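Local coordinates for protein DnaB intein (Synechocystis sp., PDB 1MI8) that probably excises itself from a replicative DNA helicase precursor by protein splicing, a process that includes cyclization of an asparagine side chain, at residues Val50-Lys55 with Glu135-Thr140; His75-Ile80 with Glu93-Pro98. The protein carries 4 engineered substitutions. All coordinates share one frame; numbering follows the deposited sequence.

The two contacts lie on opposite sides of the chain's centre, their centres about 20 Å apart, and both belong to the curled all-beta intein splicing domain. Contact 1 joins the long strands 41-63 and 120-140; contact 2, nested within the loop that contact 1 closes, brings strand 76-79 across strand 94-98, a sheet neighbour of strand 120-140. The contacts meet where Asp138 OD1 of contact 1 packs against His75 CE1 of contact 2, 3.9 Å away. His75 is probably the histidine of the intein block B motif. Its neighbour Arg76 bonds through the backbone to His155, by its place probably the penultimate histidine of the intein, beside the site where inteins cyclize an asparagine.

Contact 1 (Val50-Lys55 with Glu135-Thr140); sequences VFMTGK and EVFDLT. Engineered in segment 50-55: Met52 (natural residue Cys).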
ATOM      1  N   VAL A  50       6.162  -1.134  28.852  1.00 42.56           N
ATOM      2  CA  VAL A  50       5.190  -1.560  27.851  1.00 42.96           C
ATOM      3  C   VAL A  50       3.854  -0.958  28.236  1.00 43.47           C
ATOM      4  O   VAL A  50       3.532  -0.930  29.411  1.00 44.25           O
ATOM      5  CB  VAL A  50       4.968  -3.086  27.855  1.00 41.78           C
ATOM      6  CG1 VAL A  50       4.053  -3.454  26.698  1.00 41.55           C
ATOM      7  CG2 VAL A  50       6.288  -3.830  27.802  1.00 42.50           C
ATOM      8  N   PHE A  51       3.063  -0.522  27.258  1.00 43.07           N
ATOM      9  CA  PHE A  51       1.764   0.080  27.547  1.00 43.20           C
ATOM     10  C   PHE A  51       0.785   0.057  26.362  1.00 43.24           C
ATOM     11  O   PHE A  51       1.209   0.014  25.207  1.00 42.22           O
ATOM     12  CB  PHE A  51       1.993   1.517  27.971  1.00 43.53           C
ATOM     13  CG  PHE A  51       2.838   2.281  27.017  1.00 43.13           C
ATOM     14  CD1 PHE A  51       2.266   3.007  25.980  1.00 43.62           C
ATOM     15  CD2 PHE A  51       4.219   2.247  27.128  1.00 44.12           C
ATOM     16  CE1 PHE A  51       3.065   3.690  25.054  1.00 44.48           C
ATOM     17  CE2 PHE A  51       5.034   2.925  26.208  1.00 44.25           C
ATOM     18  CZ  PHE A  51       4.458   3.645  25.170  1.00 43.91           C
ATOM     19  N   MET A  52      -0.502   0.024  26.666  1.00 42.36           N
ATOM     20  CA  MET A  52      -1.536   0.134  25.643  1.00 41.53           C
ATOM     21  C   MET A  52      -1.879   1.592  25.361  1.00 41.65           C
ATOM     22  O   MET A  52      -1.725   2.342  26.344  1.00 42.51           O
ATOM     23  CB  MET A  52      -2.788  -0.639  26.063  1.00 41.16           C
ATOM     24  CG  MET A  52      -4.034  -0.279  25.269  1.00 38.41           C
ATOM     25  SD  MET A  52      -5.461   0.039  26.323  1.00 46.08           S
ATOM     26  CE  MET A  52      -5.813  -1.613  26.923  1.00 38.07           C
ATOM     27  N   THR A  53      -2.146   2.009  24.182  1.00 40.83           N
ATOM     28  CA  THR A  53      -2.424   3.424  23.993  1.00 41.92           C
ATOM     29  C   THR A  53      -3.878   3.631  23.615  1.00 42.75           C
ATOM     30  O   THR A  53      -4.271   4.726  23.209  1.00 43.42           O
ATOM     31  CB  THR A  53      -1.556   4.043  22.892  1.00 42.91           C
ATOM     32  OG1 THR A  53      -1.771   3.341  21.643  1.00 44.07           O
ATOM     33  CG2 THR A  53      -0.097   3.969  23.283  1.00 42.55           C
ATOM     34  N   GLY A  54      -4.682   2.586  23.761  1.00 42.67           N
ATOM     35  CA  GLY A  54      -6.081   2.707  23.403  1.00 43.44           C
ATOM     36  C   GLY A  54      -6.506   1.885  22.195  1.00 43.79           C
ATOM     37  O   GLY A  54      -5.812   0.957  21.779  1.00 44.32           O
ATOM     38  N   LYS A  55      -7.662   2.214  21.632  1.00 43.29           N
ATOM     39  CA  LYS A  55      -8.145   1.485  20.476  1.00 43.49           C
ATOM     40  C   LYS A  55      -7.874   2.294  19.212  1.00 42.30           C
ATOM     41  O   LYS A  55      -8.230   3.455  19.133  1.00 40.98           O
ATOM     42  CB  LYS A  55      -9.640   1.210  20.619  1.00 45.66           C
ATOM     43  CG  LYS A  55     -10.003   0.519  21.915  1.00 48.22           C
ATOM     44  CD  LYS A  55     -11.106  -0.485  21.710  1.00 49.21           C
ATOM     45  CE  LYS A  55     -11.333  -1.247  23.014  1.00 50.20           C
ATOM     46  NZ  LYS A  55     -11.774  -2.630  22.782  1.00 48.40           N
ATOM     47  N   GLU A 135      -7.125  -2.721  20.045  1.00 35.30           N
ATOM     48  CA  GLU A 135      -6.344  -2.185  21.161  1.00 36.90           C
ATOM     49  C   GLU A 135      -4.927  -2.166  20.605  1.00 34.94           C
ATOM     50  O   GLU A 135      -4.480  -3.117  19.961  1.00 33.72           O
ATOM     51  CB  GLU A 135      -6.437  -3.126  22.374  1.00 39.79           C
ATOM     52  CG  GLU A 135      -7.276  -2.564  23.493  1.00 44.53           C
ATOM     53  CD  GLU A 135      -7.638  -3.630  24.533  1.00 49.12           C
ATOM     54  OE1 GLU A 135      -6.855  -4.608  24.705  1.00 51.26           O
ATOM     55  OE2 GLU A 135      -8.705  -3.487  25.189  1.00 50.73           O
ATOM     56  N   VAL A 136      -4.216  -1.090  20.861  1.00 34.83           N
ATOM     57  CA  VAL A 136      -2.904  -0.981  20.274  1.00 34.33           C
ATOM     58  C   VAL A 136      -1.871  -0.630  21.349  1.00 33.70           C
ATOM     59  O   VAL A 136      -2.193   0.027  22.371  1.00 32.83           O
ATOM     60  CB  VAL A 136      -3.065  -0.007  19.046  1.00 36.26           C
ATOM     61  CG1 VAL A 136      -3.086   1.462  19.459  1.00 34.15           C
ATOM     62  CG2 VAL A 136      -2.076  -0.348  17.976  1.00 40.95           C
ATOM     63  N   PHE A 137      -0.662  -1.155  21.162  1.00 30.49           N
ATOM     64  CA  PHE A 137       0.421  -1.003  22.129  1.00 30.63           C
ATOM     65  C   PHE A 137       1.800  -0.549  21.589  1.00 30.50           C
ATOM     66  O   PHE A 137       2.100  -0.667  20.381  1.00 26.92           O
ATOM     67  CB  PHE A 137       0.663  -2.338  22.857  1.00 31.18           C
ATOM     68  CG  PHE A 137      -0.582  -2.986  23.492  1.00 33.40           C
ATOM     69  CD1 PHE A 137      -1.587  -3.538  22.708  1.00 32.32           C
ATOM     70  CD2 PHE A 137      -0.686  -3.101  24.890  1.00 34.68           C
ATOM     71  CE1 PHE A 137      -2.683  -4.203  23.270  1.00 35.76           C
ATOM     72  CE2 PHE A 137      -1.794  -3.781  25.495  1.00 36.11           C
ATOM     73  CZ  PHE A 137      -2.795  -4.333  24.690  1.00 36.54           C
ATOM     74  N   ASP A 138       2.649  -0.075  22.516  1.00 29.26           N
ATOM     75  CA  ASP A 138       4.005   0.341  22.184  1.00 31.19           C
ATOM     76  C   ASP A 138       4.932   0.129  23.389  1.00 31.78           C
ATOM     77  O   ASP A 138       4.549  -0.321  24.479  1.00 31.85           O
ATOM     78  CB  ASP A 138       4.031   1.825  21.710  1.00 31.55           C
ATOM     79  CG  ASP A 138       5.248   2.164  20.776  1.00 35.81           C
ATOM     80  OD1 ASP A 138       6.090   1.264  20.490  1.00 30.71           O
ATOM     81  OD2 ASP A 138       5.358   3.366  20.339  1.00 36.04           O
ATOM     82  N   LEU A 139       6.183   0.430  23.212  1.00 33.23           N
ATOM     83  CA  LEU A 139       7.021   0.232  24.345  1.00 34.21           C
ATOM     84  C   LEU A 139       8.083   1.249  24.155  1.00 34.36           C
ATOM     85  O   LEU A 139       8.218   1.801  23.070  1.00 35.04           O
ATOM     86  CB  LEU A 139       7.509  -1.227  24.394  1.00 34.00           C
ATOM     87  CG  LEU A 139       8.191  -1.875  23.181  1.00 32.48           C
ATOM     88  CD1 LEU A 139       9.616  -1.419  23.122  1.00 30.67           C
ATOM     89  CD2 LEU A 139       8.152  -3.389  23.309  1.00 32.31           C
ATOM     90  N   THR A 140       8.807   1.531  25.228  1.00 35.11           N
ATOM     91  CA  THR A 140       9.843   2.534  25.195  1.00 35.22           C
ATOM     92  C   THR A 140      11.184   1.819  25.284  1.00 35.20           C
ATOM     93  O   THR A 140      11.370   0.875  26.069  1.00 38.32           O
ATOM     94  CB  THR A 140       9.668   3.517  26.387  1.00 35.20           C
ATOM     95  OG1 THR A 140       8.332   4.015  26.389  1.00 37.04           O
ATOM     96  CG2 THR A 140      10.586   4.695  26.260  1.00 34.95           C
TER
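Val136 O is gripped from two sites on Thr53: the backbone N gives a short, nearly straight bond of 2.7 Å, and the hydroxyl OG1 adds a weak one. Val136 N in turn donates to Gly54 O at 2.8 Å. Farther along, Phe51 and Asp138 form a hydrogen-bonded antiparallel pair, with Asp138 N 3.1 Å from Phe51 O. The Phe51 ring takes the crowded position between its own N and carbonyl carbon (chi1 52°), which swings it back over the opposite strand: Asp138 O lies over one face, and Thr140 OG1 meets the edge at CE2, 3.5 Å away. An alanine here removes the ring, which would probably open a gap beside Asp138 and Thr140 and leave Arg49 without its cation-pi partner. On the other face of the sheet the engineered Met52 lays CB over the Phe137 ring, 3.3 Å from CE2, with CG making a CH-pi contact. Asp138 is probably the block F aspartate of inteins. The ladder pairs the long, bent strands 41-63 and 120-140 that frame the intein splicing (Hint) fold; Phe147 of strand 146-149 packs on Asp138 and Leu139, while Ala3 abuts Thr53 and Val136.

Contact 2 (His75-Ile80 with Glu93-Pro98); sequences HRFLTI and EHIALP
Thr79 and Glu93 meet with their side chains slanting across each other. The hydroxyl OG1 donates to Glu93 OE1 at 3.3 Å from above the carboxylate, 48° out of its plane; the methyl CG2 of Thr79 comes nearer still to OE1, at 3.1 Å, a tight fit beside a rather long bond. A bend in the glutamate chain at chi2 (-83°) turns the carboxylate back toward the threonine. Ile80 and His94, by contrast, run alongside each other and point the same way, with the methyl CD1 lying 3.6 Å from the imidazole ND1. Phe77 and Ile95 also lie side by side, touching where ring atom CD2 comes within 4.0 Å of the terminal methyl CD1. Leu78, turned to another side than Phe77, lays its CD2 branch against Ala96 CB at 3.8 Å.

The backbones pass almost at right angles, their axes 96° apart, so no regular ladder develops. One direct bond ties them, Ala96 N to Leu78 O at 2.7 Å, and Ile95 CA makes a CA-H...O contact to the same oxygen. Beside it a water accepts from Leu78 N at 2.8 Å and donates to Ala96 O at 3.0 Å. This crossing lies in the splicing domain, on the strand that follows His75, probably the block B histidine; Val154 and Ile152 of strand 152-155 back Phe77 and Ile95.

A second water accepts from both Ile80 N and His94 N and donates to Glu93 OE1. The chemistry implies a mixed join: apolar contacts pack around one direct backbone bond, waters bridge where the diverging strands do not bond directly, and the buried carboxylate has its charge probably eased by the hydroxyl and the water at OE1, a further hydrogen bond at OE2 and, weakly and at longer range, Lys84.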
ATOM      1  N   HIS A  75       2.639   4.421  12.735  1.00 24.59           N
ATOM      2  CA  HIS A  75       3.795   3.698  13.260  1.00 24.52           C
ATOM      3  C   HIS A  75       4.895   3.669  12.192  1.00 24.23           C
ATOM      4  O   HIS A  75       4.628   3.380  11.023  1.00 24.17           O
ATOM      5  CB  HIS A  75       3.445   2.259  13.648  1.00 26.75           C
ATOM      6  CG  HIS A  75       4.387   1.676  14.658  1.00 28.62           C
ATOM      7  ND1 HIS A  75       4.223   1.853  16.013  1.00 30.11           N
ATOM      8  CD2 HIS A  75       5.550   0.996  14.511  1.00 32.04           C
ATOM      9  CE1 HIS A  75       5.238   1.310  16.663  1.00 30.67           C
ATOM     10  NE2 HIS A  75       6.060   0.781  15.774  1.00 33.93           N
ATOM     11  N   ARG A  76       6.131   3.928  12.597  1.00 24.00           N
ATOM     12  CA  ARG A  76       7.275   3.936  11.672  1.00 24.72           C
ATOM     13  C   ARG A  76       8.117   2.646  11.513  1.00 23.22           C
ATOM     14  O   ARG A  76       8.359   1.892  12.476  1.00 23.86           O
ATOM     15  CB  ARG A  76       8.189   5.061  12.071  1.00 26.20           C
ATOM     16  CG  ARG A  76       7.496   6.396  12.011  1.00 30.03           C
ATOM     17  CD  ARG A  76       8.393   7.476  12.620  1.00 32.40           C
ATOM     18  NE  ARG A  76       8.082   8.762  12.030  1.00 39.05           N
ATOM     19  CZ  ARG A  76       6.986   9.475  12.287  1.00 39.90           C
ATOM     20  NH1 ARG A  76       6.069   9.034  13.145  1.00 39.07           N
ATOM     21  NH2 ARG A  76       6.820  10.640  11.678  1.00 41.57           N
ATOM     22  N   PHE A  77       8.524   2.410  10.266  1.00 23.54           N
ATOM     23  CA  PHE A  77       9.341   1.274   9.853  1.00 21.19           C
ATOM     24  C   PHE A  77      10.611   1.799   9.186  1.00 22.63           C
ATOM     25  O   PHE A  77      10.637   2.934   8.662  1.00 20.76           O
ATOM     26  CB  PHE A  77       8.576   0.392   8.862  1.00 22.77           C
ATOM     27  CG  PHE A  77       7.351  -0.209   9.444  1.00 22.48           C
ATOM     28  CD1 PHE A  77       6.193   0.565   9.620  1.00 19.35           C
ATOM     29  CD2 PHE A  77       7.379  -1.534   9.917  1.00 21.66           C
ATOM     30  CE1 PHE A  77       5.066   0.026  10.270  1.00 19.78           C
ATOM     31  CE2 PHE A  77       6.264  -2.082  10.570  1.00 20.04           C
ATOM     32  CZ  PHE A  77       5.110  -1.303  10.750  1.00 21.21           C
ATOM     33  N   LEU A  78      11.653   0.977   9.191  1.00 21.01           N
ATOM     34  CA  LEU A  78      12.903   1.467   8.699  1.00 22.93           C
ATOM     35  C   LEU A  78      13.093   1.161   7.256  1.00 23.30           C
ATOM     36  O   LEU A  78      13.174  -0.004   6.842  1.00 21.05           O
ATOM     37  CB  LEU A  78      14.058   0.962   9.549  1.00 24.61           C
ATOM     38  CG  LEU A  78      15.438   1.464   9.108  1.00 27.26           C
ATOM     39  CD1 LEU A  78      15.579   3.039   9.226  1.00 23.91           C
ATOM     40  CD2 LEU A  78      16.452   0.775   9.970  1.00 25.25           C
ATOM     41  N   THR A  79      13.146   2.269   6.505  1.00 23.00           N
ATOM     42  CA  THR A  79      13.296   2.267   5.050  1.00 25.35           C
ATOM     43  C   THR A  79      14.769   2.506   4.647  1.00 28.51           C
ATOM     44  O   THR A  79      15.570   2.951   5.472  1.00 26.48           O
ATOM     45  CB  THR A  79      12.356   3.397   4.501  1.00 27.20           C
ATOM     46  OG1 THR A  79      11.052   2.846   4.238  1.00 27.93           O
ATOM     47  CG2 THR A  79      12.885   4.066   3.404  1.00 19.79           C
ATOM     48  N   ILE A  80      15.122   2.181   3.394  1.00 29.80           N
ATOM     49  CA  ILE A  80      16.461   2.423   2.903  1.00 32.42           C
ATOM     50  C   ILE A  80      16.716   3.912   3.074  1.00 33.72           C
ATOM     51  O   ILE A  80      17.836   4.307   3.343  1.00 32.22           O
ATOM     52  CB  ILE A  80      16.630   2.043   1.407  1.00 33.31           C
ATOM     53  CG1 ILE A  80      16.578   0.499   1.248  1.00 33.91           C
ATOM     54  CG2 ILE A  80      17.996   2.480   0.933  1.00 35.93           C
ATOM     55  CD1 ILE A  80      16.334  -0.018  -0.196  1.00 31.52           C
ATOM     56  N   GLU A  93       8.972   0.547  -1.717  1.00 24.78           N
ATOM     57  CA  GLU A  93       9.942   0.670  -0.609  1.00 24.59           C
ATOM     58  C   GLU A  93      10.471  -0.685  -0.123  1.00 23.33           C
ATOM     59  O   GLU A  93       9.847  -1.718  -0.350  1.00 24.52           O
ATOM     60  CB  GLU A  93       9.305   1.395   0.616  1.00 26.52           C
ATOM     61  CG  GLU A  93       8.690   2.831   0.475  1.00 28.19           C
ATOM     62  CD  GLU A  93       9.739   3.974   0.567  1.00 33.80           C
ATOM     63  OE1 GLU A  93      10.849   3.794   1.132  1.00 36.27           O
ATOM     64  OE2 GLU A  93       9.435   5.082   0.123  1.00 33.42           O
ATOM     65  N   HIS A  94      11.629  -0.707   0.530  1.00 22.40           N
ATOM     66  CA  HIS A  94      12.063  -1.955   1.151  1.00 21.33           C
ATOM     67  C   HIS A  94      12.144  -1.568   2.629  1.00 21.13           C
ATOM     68  O   HIS A  94      12.438  -0.408   2.949  1.00 20.79           O
ATOM     69  CB  HIS A  94      13.467  -2.395   0.706  1.00 23.22           C
ATOM     70  CG  HIS A  94      13.575  -2.706  -0.758  1.00 23.77           C
ATOM     71  ND1 HIS A  94      13.553  -1.724  -1.728  1.00 26.17           N
ATOM     72  CD2 HIS A  94      13.632  -3.886  -1.416  1.00 24.23           C
ATOM     73  CE1 HIS A  94      13.580  -2.290  -2.924  1.00 25.46           C
ATOM     74  NE2 HIS A  94      13.623  -3.600  -2.763  1.00 25.74           N
ATOM     75  N   ILE A  95      11.913  -2.504   3.538  1.00 19.64           N
ATOM     76  CA  ILE A  95      12.070  -2.186   4.973  1.00 20.02           C
ATOM     77  C   ILE A  95      12.985  -3.191   5.670  1.00 18.87           C
ATOM     78  O   ILE A  95      13.193  -4.332   5.232  1.00 18.03           O
ATOM     79  CB  ILE A  95      10.743  -2.103   5.732  1.00 19.84           C
ATOM     80  CG1 ILE A  95      10.096  -3.482   5.798  1.00 22.88           C
ATOM     81  CG2 ILE A  95       9.823  -1.068   5.010  1.00 20.27           C
ATOM     82  CD1 ILE A  95       8.805  -3.532   6.696  1.00 23.45           C
ATOM     83  N   ALA A  96      13.560  -2.723   6.750  1.00 17.85           N
ATOM     84  CA  ALA A  96      14.527  -3.481   7.490  1.00 21.00           C
ATOM     85  C   ALA A  96      13.937  -4.646   8.318  1.00 22.05           C
ATOM     86  O   ALA A  96      12.986  -4.437   9.116  1.00 22.13           O
ATOM     87  CB  ALA A  96      15.272  -2.524   8.387  1.00 19.86           C
ATOM     88  N   LEU A  97      14.474  -5.852   8.087  1.00 19.97           N
ATOM     89  CA  LEU A  97      14.118  -7.071   8.856  1.00 20.98           C
ATOM     90  C   LEU A  97      15.422  -7.636   9.439  1.00 21.52           C
ATOM     91  O   LEU A  97      16.455  -7.625   8.798  1.00 18.88           O
ATOM     92  CB  LEU A  97      13.549  -8.198   7.982  1.00 21.24           C
ATOM     93  CG  LEU A  97      12.454  -7.880   6.980  1.00 21.84           C
ATOM     94  CD1 LEU A  97      12.055  -9.211   6.362  1.00 24.21           C
ATOM     95  CD2 LEU A  97      11.295  -7.152   7.662  1.00 21.27           C
ATOM     96  N   PRO A  98      15.361  -8.177  10.655  1.00 22.40           N
ATOM     97  CA  PRO A  98      16.593  -8.738  11.233  1.00 24.39           C
ATOM     98  C   PRO A  98      16.984  -9.950  10.370  1.00 27.58           C
ATOM     99  O   PRO A  98      16.138 -10.739   9.991  1.00 25.58           O
ATOM    100  CB  PRO A  98      16.167  -9.113  12.654  1.00 25.67           C
ATOM    101  CG  PRO A  98      14.584  -9.106  12.603  1.00 24.07           C
ATOM    102  CD  PRO A  98      14.271  -8.029  11.645  1.00 23.86           C
TER
HETATM  103  O   HOH W   1      11.563  -1.815   9.417  1.00 17.35           O
HETATM  104  O   HOH W   2      13.143   1.822   0.786  1.00 24.71           O